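Local coordinates for protein chitosanase (Gynuella sunshinyii YC6258, PDB 6X2Q) that probably hydrolyses chitosan as a glycoside hydrolase family 46 chitosanase, binding glucosamine units in a cleft of the protein, at residues 37-42 with 46-51; 53-58 with 111-116; 133-138 with 215-220. All coordinates share one frame; numbering follows the deposited sequence.

Interaction 1 is the beta hairpin on the wall of the sugar-binding cleft, and from it Arg-37 and Thr-50 reach bound glucosamine units. A short loop leads from strand 46-47 to helix 52-63, the first partner of interaction 2, and the two contacts touch, with centres about 11 Å apart. Met-53 ties them together: its CE lies 3.6 Å from Ala-41 CB. On the other partner, Val-114 CG2 comes 3.7 Å from Phe-46 CZ. Interaction 3 stands apart, beyond the chain's centre, with its centre about 28 Å from that of interaction 1; helix 134-147, which it uses, follows helix 104-129 of interaction 2 in the chain.

Interaction 1. Residues 37-42 with 46-51; sequences RGITAG and FTSATG. With GCS (2-amino-2-deoxy-beta-D-glucopyranose), chain B; GCS (2-amino-2-deoxy-beta-D-glucopyranose), chain C.
The carbonyl oxygen of Ile-39 is gripped twice from across the hairpin: Ser-48 N donates to it in the carbonyl plane at 2.9 Å, and the CA-H of Thr-47 approaches the same oxygen at 3.1 Å. Ser-48 also meets the other polar backbone atom of Ile-39, its OG accepting from Ile-39 N at 3.0 Å, because chi1 of -50° lays the hydroxyl beside its own backbone N. Further along this antiparallel hairpin Ala-41 and Phe-46 form a hydrogen-bonded pair: Ala-41 N donates to Phe-46 O, and the bond in return is weak. Thr-40 and Thr-47 form the neighbouring non-hydrogen-bonded pair, their side chains crossing with OG1 of Thr-40 3.2 Å from OG1 of Thr-47. The side chains of Ala-41 and Phe-46 take the other face, where both pack on Trp-97 of helix 93-100. A side-chain carbon on Gly-42 would run into the Phe-46 ring.

Past the strands, Ala-49 N probably bonds to Arg-37 O, whose position is less certain. The Arg-37 chain is extended from CG to NE, which carries its guanidinium to two glucosamine units. C3 of the chain C unit lies 3.3 Å above one guanidinium face, offset toward the rim, while NE gives a weak, in-plane hydrogen bond of 3.3 Å to O6 of the chain B unit. Thr-200 accepts from NH1 and helps fix the group's rotation. Thr-50 OG1 bonds to Asp-52, which itself binds sugar, and sits 3.3 Å from O3 of the chain B unit. Backbone bonds and one serine hydroxyl thus do most of the joining, while Arg-37 and Thr-50, outside the paired strands, face the sugar.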
loop_
_atom_site.group_PDB
_atom_site.type_symbol
_atom_site.label_atom_id
_atom_site.label_comp_id
_atom_site.label_asym_id
_atom_site.label_seq_id
_atom_site.Cartn_x
_atom_site.Cartn_y
_atom_site.Cartn_z
ATOM N N ARG A 37 2.901 13.009 -6.680
ATOM C CA ARG A 37 3.920 12.058 -6.257
ATOM C C ARG A 37 4.904 11.716 -7.370
ATOM O O ARG A 37 5.820 10.916 -7.150
ATOM C CB ARG A 37 3.244 10.792 -5.708
ATOM C CG ARG A 37 2.371 11.067 -4.454
ATOM C CD ARG A 37 2.015 9.782 -3.670
ATOM N NE ARG A 37 1.221 10.067 -2.470
ATOM C CZ ARG A 37 -0.112 10.175 -2.456
ATOM N NH1 ARG A 37 -0.798 10.019 -3.583
ATOM N NH2 ARG A 37 -0.762 10.444 -1.324
ATOM N N GLY A 38 4.752 12.318 -8.548
ATOM C CA GLY A 38 5.662 12.046 -9.651
ATOM C C GLY A 38 5.308 10.753 -10.344
ATOM O O GLY A 38 4.148 10.524 -10.718
ATOM N N ILE A 39 6.308 9.898 -10.521
ATOM C CA ILE A 39 6.111 8.572 -11.087
ATOM C C ILE A 39 5.779 7.604 -9.960
ATOM O O ILE A 39 6.479 7.564 -8.936
ATOM C CB ILE A 39 7.360 8.110 -11.855
ATOM C CG1 ILE A 39 7.778 9.177 -12.865
ATOM C CG2 ILE A 39 7.105 6.757 -12.529
ATOM C CD1 ILE A 39 8.799 8.715 -13.884
ATOM N N THR A 40 4.714 6.827 -10.151
ATOM C CA THR A 40 4.311 5.756 -9.250
ATOM C C THR A 40 4.617 4.429 -9.923
ATOM O O THR A 40 4.210 4.215 -11.067
ATOM C CB THR A 40 2.813 5.847 -8.924
ATOM O OG1 THR A 40 2.575 7.008 -8.122
ATOM C CG2 THR A 40 2.329 4.594 -8.171
ATOM N N ALA A 41 5.315 3.535 -9.217
ATOM C CA ALA A 41 5.814 2.324 -9.863
ATOM C C ALA A 41 5.809 1.134 -8.911
ATOM O O ALA A 41 5.891 1.285 -7.685
ATOM C CB ALA A 41 7.239 2.527 -10.413
ATOM N N GLY A 42 5.724 -0.060 -9.503
ATOM C CA GLY A 42 5.978 -1.293 -8.788
ATOM C C GLY A 42 4.751 -1.892 -8.139
ATOM O O GLY A 42 3.621 -1.415 -8.263
ATOM N N PHE A 46 5.622 2.365 -5.441
ATOM C CA PHE A 46 6.737 3.221 -5.074
ATOM C C PHE A 46 6.676 4.497 -5.916
ATOM O O PHE A 46 6.151 4.505 -7.033
ATOM C CB PHE A 46 8.077 2.495 -5.271
ATOM C CG PHE A 46 8.080 1.052 -4.805
ATOM C CD1 PHE A 46 8.195 0.737 -3.453
ATOM C CD2 PHE A 46 7.994 0.012 -5.727
ATOM C CE1 PHE A 46 8.214 -0.598 -3.025
ATOM C CE2 PHE A 46 8.007 -1.336 -5.316
ATOM C CZ PHE A 46 8.130 -1.642 -3.965
ATOM N N THR A 47 7.208 5.583 -5.372
ATOM C CA THR A 47 6.940 6.908 -5.910
ATOM C C THR A 47 8.185 7.788 -5.928
ATOM O O THR A 47 8.999 7.748 -5.003
ATOM C CB THR A 47 5.823 7.553 -5.086
ATOM O OG1 THR A 47 4.546 7.074 -5.549
ATOM C CG2 THR A 47 5.911 9.077 -5.043
ATOM N N SER A 48 8.302 8.603 -6.984
ATOM C CA SER A 48 9.434 9.517 -7.103
ATOM C C SER A 48 9.487 10.497 -5.941
ATOM O O SER A 48 10.565 10.782 -5.401
ATOM C CB SER A 48 9.355 10.305 -8.412
ATOM O OG SER A 48 9.148 9.467 -9.527
ATOM N N ALA A 49 8.340 11.087 -5.590
ATOM C CA ALA A 49 8.326 12.130 -4.568
ATOM C C ALA A 49 8.557 11.604 -3.150
ATOM O O ALA A 49 9.023 12.365 -2.297
ATOM C CB ALA A 49 7.006 12.901 -4.627
ATOM N N THR A 50 8.264 10.334 -2.862
ATOM C CA THR A 50 8.206 9.895 -1.468
ATOM C C THR A 50 9.395 9.050 -1.013
ATOM O O THR A 50 9.346 8.523 0.102
ATOM C CB THR A 50 6.905 9.124 -1.175
ATOM O OG1 THR A 50 6.760 8.012 -2.074
ATOM C CG2 THR A 50 5.678 10.053 -1.255
ATOM N N GLY A 51 10.405 8.874 -1.860
ATOM C CA GLY A 51 11.647 8.195 -1.456
ATOM C C GLY A 51 11.665 6.683 -1.543
ATOM O O GLY A 51 12.730 6.136 -1.376
HETATM C C1 GCS B . 2.364 5.953 -1.207
HETATM C C2 GCS B . 3.875 5.963 -1.093
HETATM C C3 GCS B . 4.255 6.114 0.352
HETATM C C4 GCS B . 3.700 7.398 0.948
HETATM C C5 GCS B . 2.253 7.483 0.451
HETATM C C6 GCS B . 1.497 8.740 0.782
HETATM N N2 GCS B . 4.518 4.850 -1.690
HETATM O O1 GCS B . 1.800 5.830 -2.511
HETATM O O3 GCS B . 5.625 6.146 0.381
HETATM O O4 GCS B . 4.113 7.601 2.026
HETATM O O5 GCS B . 2.112 7.274 -0.931
HETATM O O6 GCS B . 2.271 9.887 0.676
HETATM C C1 GCS C . -0.652 6.045 -5.386
HETATM C C2 GCS C . -1.488 6.865 -4.256
HETATM C C3 GCS C . -0.481 6.724 -3.010
HETATM C C4 GCS C . 0.235 5.349 -2.779
HETATM C C5 GCS C . 0.631 4.336 -3.867
HETATM C C6 GCS C . 0.437 3.186 -3.371
HETATM N N2 GCS C . -1.789 8.141 -4.582
HETATM O O1 GCS C . -1.569 6.014 -6.404
HETATM O O3 GCS C . -1.416 6.770 -1.912
HETATM O O5 GCS C . -0.198 4.793 -5.013
HETATM O O6 GCS C . 0.241 2.203 -4.402
#

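Interaction 2. Residues 53-58 with 111-116; sequences MLEVIQ and DDVVDE
Val-113 sets both its methyls against the side chains of Glu-55 and Val-56. With CG1 anti to the backbone N (chi1 173°), CG2 comes to lie against CG2 of Val-56 at 3.8 Å, the two valines crossing at a slant. CG1 of Val-113 lies beside the Glu-55 carboxylate, 4.0 Å from OE2. Glu-55 itself is fully extended and slides past Val-113 in the opposite sense, so its carboxylate travels beyond the valine pair to the partly exposed margin of the contact. There OE1 of Glu-55 stands 2.8 Å from OE2 of Glu-116, the planes of the two carboxylates turned 64° apart. Two acid oxygens this close probably share a proton, which would imply a raised pKa for one of them; Arg-59 offers OE1 of Glu-55 a long, weak ion pair. An alanine in place of Glu-55 would probably leave Glu-116 without its acid mate and uncover part of both methyls of Val-113. The axes of the two helix segments approach to 10.1 Å and differ by 134° in direction, and only a modest surface is buried. Val-56 also packs on Phe-106 and Val-109 of helix 104-129 and on Trp-97 of helix 93-100, while Phe-46 of strand 46-47 reaches Val-113 and Val-114.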
loop_
_atom_site.group_PDB
_atom_site.type_symbol
_atom_site.label_atom_id
_atom_site.label_comp_id
_atom_site.label_asym_id
_atom_site.label_seq_id
_atom_site.Cartn_x
_atom_site.Cartn_y
_atom_site.Cartn_z
ATOM N N MET A 53 10.775 4.834 -4.235
ATOM C CA MET A 53 11.294 4.460 -5.569
ATOM C C MET A 53 12.825 4.541 -5.522
ATOM O O MET A 53 13.466 3.686 -6.082
ATOM C CB MET A 53 10.758 5.374 -6.663
ATOM C CG MET A 53 11.532 5.275 -7.927
ATOM S SD MET A 53 10.846 6.228 -9.250
ATOM C CE MET A 53 9.370 5.308 -9.607
ATOM N N LEU A 54 13.352 5.530 -4.816
ATOM C CA LEU A 54 14.803 5.723 -4.657
ATOM C C LEU A 54 15.404 4.530 -3.917
ATOM O O LEU A 54 16.390 4.039 -4.369
ATOM C CB LEU A 54 15.074 7.019 -3.897
ATOM C CG LEU A 54 16.527 7.208 -3.486
ATOM C CD1 LEU A 54 17.390 7.492 -4.693
ATOM C CD2 LEU A 54 16.683 8.302 -2.470
ATOM N N GLU A 55 14.796 4.100 -2.823
ATOM C CA GLU A 55 15.357 2.991 -2.077
ATOM C C GLU A 55 15.440 1.730 -2.931
ATOM O O GLU A 55 16.443 1.011 -2.880
ATOM C CB GLU A 55 14.550 2.737 -0.817
ATOM C CG GLU A 55 15.238 1.743 0.061
ATOM C CD GLU A 55 14.377 1.285 1.195
ATOM O OE1 GLU A 55 14.762 0.297 1.849
ATOM O OE2 GLU A 55 13.321 1.908 1.427
ATOM N N VAL A 56 14.408 1.457 -3.736
ATOM C CA VAL A 56 14.428 0.270 -4.585
ATOM C C VAL A 56 15.622 0.324 -5.536
ATOM O O VAL A 56 16.418 -0.625 -5.630
ATOM C CB VAL A 56 13.096 0.138 -5.348
ATOM C CG1 VAL A 56 13.191 -0.925 -6.424
ATOM C CG2 VAL A 56 11.930 -0.170 -4.387
ATOM N N ILE A 57 15.783 1.452 -6.233
ATOM C CA ILE A 57 16.841 1.547 -7.227
ATOM C C ILE A 57 18.200 1.552 -6.550
ATOM O O ILE A 57 19.131 0.893 -7.019
ATOM C CB ILE A 57 16.608 2.771 -8.135
ATOM C CG1 ILE A 57 15.348 2.523 -8.972
ATOM C CG2 ILE A 57 17.823 3.062 -9.066
ATOM C CD1 ILE A 57 14.804 3.748 -9.695
ATOM N N GLN A 58 18.324 2.227 -5.401
ATOM C CA GLN A 58 19.597 2.202 -4.681
ATOM C C GLN A 58 19.966 0.786 -4.256
ATOM O O GLN A 58 21.096 0.332 -4.479
ATOM C CB GLN A 58 19.557 3.134 -3.469
ATOM C CG GLN A 58 19.864 4.570 -3.841
ATOM C CD GLN A 58 19.824 5.532 -2.663
ATOM O OE1 GLN A 58 19.173 5.274 -1.642
ATOM N NE2 GLN A 58 20.512 6.667 -2.811
ATOM N N ASP A 111 10.156 -6.782 -3.353
ATOM C CA ASP A 111 9.561 -7.558 -2.262
ATOM C C ASP A 111 10.204 -7.185 -0.937
ATOM O O ASP A 111 9.513 -7.029 0.078
ATOM C CB ASP A 111 9.718 -9.069 -2.499
ATOM C CG ASP A 111 8.963 -9.571 -3.728
ATOM O OD1 ASP A 111 8.011 -8.898 -4.174
ATOM O OD2 ASP A 111 9.337 -10.640 -4.274
ATOM N N ASP A 112 11.531 -7.051 -0.926
ATOM C CA ASP A 112 12.223 -6.730 0.314
ATOM C C ASP A 112 11.806 -5.358 0.822
ATOM O O ASP A 112 11.545 -5.180 2.015
ATOM C CB ASP A 112 13.745 -6.785 0.114
ATOM C CG ASP A 112 14.270 -8.203 -0.195
ATOM O OD1 ASP A 112 13.536 -9.198 0.014
ATOM O OD2 ASP A 112 15.444 -8.310 -0.639
ATOM N N VAL A 113 11.743 -4.372 -0.070
ATOM C CA VAL A 113 11.332 -3.036 0.352
ATOM C C VAL A 113 9.900 -3.049 0.868
ATOM O O VAL A 113 9.611 -2.475 1.926
ATOM C CB VAL A 113 11.516 -2.032 -0.792
ATOM C CG1 VAL A 113 10.938 -0.706 -0.400
ATOM C CG2 VAL A 113 12.988 -1.904 -1.135
ATOM N N VAL A 114 8.990 -3.710 0.142
ATOM C CA VAL A 114 7.626 -3.852 0.634
ATOM C C VAL A 114 7.630 -4.425 2.039
ATOM O O VAL A 114 6.987 -3.886 2.948
ATOM C CB VAL A 114 6.790 -4.730 -0.309
ATOM C CG1 VAL A 114 5.451 -5.052 0.345
ATOM C CG2 VAL A 114 6.553 -4.012 -1.625
ATOM N N ASP A 115 8.389 -5.511 2.244
ATOM C CA ASP A 115 8.450 -6.120 3.568
ATOM C C ASP A 115 9.008 -5.149 4.604
ATOM O O ASP A 115 8.469 -5.042 5.716
ATOM C CB ASP A 115 9.297 -7.396 3.532
ATOM C CG ASP A 115 9.055 -8.277 4.752
ATOM O OD1 ASP A 115 7.936 -8.841 4.869
ATOM O OD2 ASP A 115 9.965 -8.366 5.606
ATOM N N GLU A 116 10.088 -4.433 4.258
ATOM C CA GLU A 116 10.713 -3.522 5.214
ATOM C C GLU A 116 9.851 -2.286 5.478
ATOM O O GLU A 116 9.727 -1.850 6.629
ATOM C CB GLU A 116 12.100 -3.097 4.718
ATOM C CG GLU A 116 12.903 -2.291 5.755
ATOM C CD GLU A 116 13.751 -1.136 5.169
ATOM O OE1 GLU A 116 14.759 -0.763 5.816
ATOM O OE2 GLU A 116 13.405 -0.585 4.094
#

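Interaction 3. Residues 133-138 with 215-220; sequences MPLTLL and MKLLKQ
Leu-135 reaches across to the facing helix and sets its two methyl branches against successive residues there, Leu-217 and Leu-218. Its CG is anti to the backbone N (chi1 176°), which throws the forked end outward from helix 134-147 and lets each branch find a separate partner. CD2 packs on the backbone end of Leu-218, lying 3.5 Å from its CA and 3.6 Å from its CB, so this methyl rests on the helix surface itself. The Leu-218 side chain runs at about a right angle to Leu-135, and its CD1 passes the same methyl at 4.1 Å. CD1 of Leu-135 turns instead to Leu-217, touching CB at 4.0 Å. Here the two leucines cross at a slant, and Leu-217 also brings its CD1 to 4.1 Å from CD1 of Leu-135.

This is helix-on-helix packing in the largely helical glycoside hydrolase family 46 fold, which belongs to the lysozyme clan; the contact lies on the far side of the chain's centre from the hairpin that lines the sugar cleft. It joins the first turn of helix 134-147 to the last turn of helix 209-219, and it does so through carbon alone, without a hydrogen bond across the segments. Leu-181 of helix 177-193 packs on Leu-135 as well. From that same helix Glu-177 accepts through OE2 from the backbone N of Met-133, the N-cap residue, and is also hydrogen-bonded to Thr-136 OG1. Leu-138, one turn on from Leu-135, packs on Ala-11, Ile-14 and Ile-15 of helix 5-20.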
loop_
_atom_site.group_PDB
_atom_site.type_symbol
_atom_site.label_atom_id
_atom_site.label_comp_id
_atom_site.label_asym_id
_atom_site.label_seq_id
_atom_site.Cartn_x
_atom_site.Cartn_y
_atom_site.Cartn_z
ATOM N N MET A 133 -7.462 -10.411 14.379
ATOM C CA MET A 133 -8.195 -10.958 13.250
ATOM C C MET A 133 -7.407 -10.716 11.968
ATOM O O MET A 133 -6.929 -9.599 11.740
ATOM C CB MET A 133 -9.585 -10.332 13.150
ATOM C CG MET A 133 -10.353 -10.313 14.474
ATOM S SD MET A 133 -12.082 -9.811 14.263
ATOM C CE MET A 133 -11.861 -8.105 13.698
ATOM N N PRO A 134 -7.234 -11.730 11.125
ATOM C CA PRO A 134 -6.529 -11.514 9.849
ATOM C C PRO A 134 -7.061 -10.340 9.027
ATOM O O PRO A 134 -6.271 -9.641 8.366
ATOM C CB PRO A 134 -6.730 -12.852 9.135
ATOM C CG PRO A 134 -6.816 -13.861 10.274
ATOM C CD PRO A 134 -7.546 -13.154 11.379
ATOM N N LEU A 135 -8.380 -10.101 9.063
ATOM C CA LEU A 135 -8.966 -8.992 8.308
ATOM C C LEU A 135 -8.416 -7.652 8.786
ATOM O O LEU A 135 -8.119 -6.766 7.972
ATOM C CB LEU A 135 -10.495 -9.013 8.440
ATOM C CG LEU A 135 -11.235 -7.852 7.773
ATOM C CD1 LEU A 135 -11.031 -7.931 6.278
ATOM C CD2 LEU A 135 -12.718 -7.864 8.092
ATOM N N THR A 136 -8.282 -7.479 10.109
ATOM C CA THR A 136 -7.662 -6.265 10.641
ATOM C C THR A 136 -6.225 -6.098 10.133
ATOM O O THR A 136 -5.798 -4.980 9.815
ATOM C CB THR A 136 -7.700 -6.296 12.170
ATOM O OG1 THR A 136 -9.022 -6.612 12.576
ATOM C CG2 THR A 136 -7.339 -4.941 12.783
ATOM N N LEU A 137 -5.465 -7.197 10.047
ATOM C CA LEU A 137 -4.099 -7.114 9.533
ATOM C C LEU A 137 -4.096 -6.688 8.072
ATOM O O LEU A 137 -3.273 -5.861 7.654
ATOM C CB LEU A 137 -3.384 -8.462 9.699
ATOM C CG LEU A 137 -2.722 -8.788 11.049
ATOM C CD1 LEU A 137 -3.583 -8.377 12.233
ATOM C CD2 LEU A 137 -2.356 -10.281 11.155
ATOM N N LEU A 138 -5.011 -7.247 7.284
ATOM C CA LEU A 138 -5.115 -6.867 5.889
ATOM C C LEU A 138 -5.452 -5.384 5.769
ATOM O O LEU A 138 -4.807 -4.650 5.009
ATOM C CB LEU A 138 -6.171 -7.744 5.216
ATOM C CG LEU A 138 -6.552 -7.337 3.795
ATOM C CD1 LEU A 138 -5.353 -7.473 2.862
ATOM C CD2 LEU A 138 -7.708 -8.186 3.313
ATOM N N MET A 215 -14.909 -3.423 4.313
ATOM C CA MET A 215 -16.117 -3.344 5.127
ATOM C C MET A 215 -17.078 -4.486 4.807
ATOM O O MET A 215 -17.725 -5.035 5.706
ATOM C CB MET A 215 -16.804 -1.987 4.920
ATOM C CG MET A 215 -18.034 -1.786 5.779
ATOM S SD MET A 215 -17.614 -1.579 7.525
ATOM C CE MET A 215 -16.989 0.103 7.547
ATOM N N LYS A 216 -17.197 -4.846 3.526
ATOM C CA LYS A 216 -18.066 -5.947 3.131
ATOM C C LYS A 216 -17.607 -7.258 3.784
ATOM O O LYS A 216 -18.414 -7.982 4.389
ATOM C CB LYS A 216 -18.092 -6.042 1.601
ATOM C CG LYS A 216 -18.977 -7.146 1.014
ATOM C CD LYS A 216 -18.611 -7.469 -0.457
ATOM C CE LYS A 216 -17.419 -8.460 -0.573
ATOM N NZ LYS A 216 -17.232 -9.006 -1.970
ATOM N N LEU A 217 -16.297 -7.551 3.713
ATOM C CA LEU A 217 -15.760 -8.729 4.392
ATOM C C LEU A 217 -16.044 -8.676 5.887
ATOM O O LEU A 217 -16.375 -9.696 6.501
ATOM C CB LEU A 217 -14.250 -8.863 4.145
ATOM C CG LEU A 217 -13.803 -9.004 2.687
ATOM C CD1 LEU A 217 -12.302 -9.176 2.578
ATOM C CD2 LEU A 217 -14.523 -10.166 2.015
ATOM N N LEU A 218 -15.916 -7.494 6.493
ATOM C CA LEU A 218 -16.193 -7.392 7.919
ATOM C C LEU A 218 -17.668 -7.658 8.208
ATOM O O LEU A 218 -17.995 -8.399 9.140
ATOM C CB LEU A 218 -15.766 -6.024 8.448
ATOM C CG LEU A 218 -16.119 -5.741 9.914
ATOM C CD1 LEU A 218 -15.503 -6.802 10.843
ATOM C CD2 LEU A 218 -15.647 -4.348 10.311
ATOM N N LYS A 219 -18.573 -7.098 7.393
ATOM C CA LYS A 219 -20.001 -7.293 7.653
ATOM C C LYS A 219 -20.453 -8.727 7.394
ATOM O O LYS A 219 -21.437 -9.180 7.988
ATOM C CB LYS A 219 -20.840 -6.331 6.810
ATOM C CG LYS A 219 -21.243 -5.077 7.567
ATOM C CD LYS A 219 -21.113 -3.851 6.702
ATOM C CE LYS A 219 -22.223 -3.791 5.676
ATOM N NZ LYS A 219 -22.361 -2.387 5.154
ATOM N N GLN A 220 -19.788 -9.442 6.496
ATOM C CA GLN A 220 -20.114 -10.836 6.250
ATOM C C GLN A 220 -19.428 -11.787 7.223
ATOM O O GLN A 220 -19.529 -13.006 7.060
ATOM C CB GLN A 220 -19.753 -11.211 4.818
ATOM C CG GLN A 220 -20.556 -10.453 3.795
ATOM C CD GLN A 220 -20.072 -10.718 2.400
ATOM O OE1 GLN A 220 -18.899 -11.037 2.191
ATOM N NE2 GLN A 220 -20.962 -10.587 1.428
#